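Local atomic coordinates of gSG7 salivary protein (PDB entry 6XMB), a protein that acts as a mosquito salivary anticoagulant, blocking reciprocal activation of host factor XII and prekallikrein, and weakly inhibits the alternative complement pathway. Residues R31-Y34 with G35-Q39. Numbering follows the deposited sequence.
Sequences RAKY and GVQNQ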
loop_
_atom_site.group_PDB
_atom_site.type_symbol
_atom_site.label_atom_id
_atom_site.label_comp_id
_atom_site.label_asym_id
_atom_site.label_seq_id
_atom_site.Cartn_x
_atom_site.Cartn_y
_atom_site.Cartn_z
ATOM N N ARG A 31 -5.420 4.687 7.149
ATOM C CA ARG A 31 -4.834 5.430 8.268
ATOM C C ARG A 31 -3.908 6.534 7.785
ATOM O O ARG A 31 -3.886 7.626 8.359
ATOM C CB ARG A 31 -4.048 4.485 9.182
ATOM C CG ARG A 31 -4.874 3.336 9.737
ATOM C CD ARG A 31 -5.991 3.871 10.648
ATOM N NE ARG A 31 -5.485 4.524 11.846
ATOM C CZ ARG A 31 -6.268 4.940 12.849
ATOM N NH1 ARG A 31 -7.589 4.754 12.799
ATOM N NH2 ARG A 31 -5.730 5.536 13.901
ATOM N N ALA A 32 -3.110 6.258 6.745
ATOM C CA ALA A 32 -2.168 7.266 6.259
ATOM C C ALA A 32 -2.906 8.445 5.652
ATOM O O ALA A 32 -2.534 9.598 5.885
ATOM C CB ALA A 32 -1.202 6.648 5.234
ATOM N N LYS A 33 -3.981 8.178 4.903
ATOM C CA LYS A 33 -4.750 9.262 4.298
ATOM C C LYS A 33 -5.418 10.123 5.357
ATOM O O LYS A 33 -5.396 11.355 5.274
ATOM C CB LYS A 33 -5.804 8.716 3.337
ATOM C CG LYS A 33 -6.694 9.823 2.792
ATOM C CD LYS A 33 -7.963 9.304 2.105
ATOM C CE LYS A 33 -7.624 8.559 0.822
ATOM N NZ LYS A 33 -8.404 8.999 -0.397
ATOM N N TYR A 34 -6.030 9.500 6.360
ATOM C CA TYR A 34 -6.716 10.304 7.359
ATOM C C TYR A 34 -5.731 10.937 8.328
ATOM O O TYR A 34 -6.020 11.983 8.900
ATOM C CB TYR A 34 -7.784 9.458 8.066
ATOM C CG TYR A 34 -9.030 9.243 7.187
ATOM C CD1 TYR A 34 -9.166 8.115 6.368
ATOM C CD2 TYR A 34 -10.056 10.180 7.162
ATOM C CE1 TYR A 34 -10.296 7.929 5.555
ATOM C CE2 TYR A 34 -11.189 9.998 6.349
ATOM C CZ TYR A 34 -11.300 8.875 5.551
ATOM O OH TYR A 34 -12.420 8.713 4.755
ATOM N N GLY A 35 -4.549 10.362 8.497
ATOM C CA GLY A 35 -3.483 11.114 9.143
ATOM C C GLY A 35 -3.232 12.459 8.471
ATOM O O GLY A 35 -3.187 13.497 9.122
ATOM N N VAL A 36 -3.092 12.444 7.149
ATOM C CA VAL A 36 -2.843 13.696 6.434
ATOM C C VAL A 36 -3.997 14.663 6.643
ATOM O O VAL A 36 -3.790 15.836 6.971
ATOM C CB VAL A 36 -2.572 13.399 4.945
ATOM C CG1 VAL A 36 -2.651 14.654 4.092
ATOM C CG2 VAL A 36 -1.204 12.777 4.816
ATOM N N GLN A 37 -5.239 14.181 6.537
ATOM C CA GLN A 37 -6.394 15.064 6.720
ATOM C C GLN A 37 -6.426 15.695 8.111
ATOM O O GLN A 37 -6.709 16.895 8.259
ATOM C CB GLN A 37 -7.688 14.291 6.457
ATOM C CG GLN A 37 -7.821 13.803 5.018
ATOM C CD GLN A 37 -9.109 13.011 4.754
ATOM O OE1 GLN A 37 -9.949 12.844 5.635
ATOM N NE2 GLN A 37 -9.261 12.535 3.525
ATOM N N ASN A 38 -6.150 14.903 9.147
ATOM C CA ASN A 38 -6.389 15.364 10.508
ATOM C C ASN A 38 -5.248 16.221 11.040
ATOM O O ASN A 38 -5.496 17.269 11.642
ATOM C CB ASN A 38 -6.624 14.171 11.426
ATOM C CG ASN A 38 -7.938 13.458 11.126
ATOM O OD1 ASN A 38 -8.869 14.056 10.597
ATOM N ND2 ASN A 38 -8.005 12.181 11.448
ATOM N N GLN A 39 -3.999 15.778 10.868
ATOM C CA GLN A 39 -2.847 16.489 11.421
ATOM C C GLN A 39 -2.322 17.588 10.517
ATOM O O GLN A 39 -1.533 18.419 10.975
ATOM C CB GLN A 39 -1.699 15.527 11.704
ATOM C CG GLN A 39 -2.117 14.245 12.355
ATOM C CD GLN A 39 -2.553 14.452 13.773
ATOM O OE1 GLN A 39 -1.900 15.165 14.537
ATOM N NE2 GLN A 39 -3.680 13.853 14.139
#
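Tyr-34 and Gln-37 both set CG beside the backbone N (chi1 -76° and -64°), and with Gln-37 extended beyond CG the two side chains run side by side along one flank of a helix. The amide oxygen OE1 of Gln-37 approaches the ring obliquely, 3.1 Å from CD2 of Tyr-34, while the amide and ring planes stand 66° apart. This is a van der Waals and weakly polar contact, in which the extended glutamine chain is long enough to carry its planar amide up beside the ring. Lys-33 holds CG anti to the backbone N, which brings its methylenes obliquely past the other end of the same amide, with CD 3.8 Å from Gln-37 NE2. Gln-37 thus lies against an aromatic ring and an aliphatic chain at once.

Beneath the side chains runs the i to i+4 ladder of an alpha helix, from Gly-35 N to Arg-31 O (2.8 Å) through Asn-38 N to Tyr-34 O (2.9 Å). Around Gln-37 to Gln-39 the helix widens into a pi-type turn. Gly-35 adds no side-chain bulk at its buried position. Val-36, compact, branched and apolar, is buried too and brings CG2 to 3.6 Å from Ala-32 O.

Lys-33 directs its ammonium to a salt bridge with Asp-19 of the second subunit, whose Phe-22 packs on Ala-32 and Lys-33. Ala-32 O also accepts a hydrogen bond from the hydroxyl of Tyr-102, and Arg-31 pairs with Glu-99. These turns lie in the C-terminal half of the long helix 6-49, where Val-36 meets both Tyr-102 of helix 92-116 and Ile-18 of the second subunit.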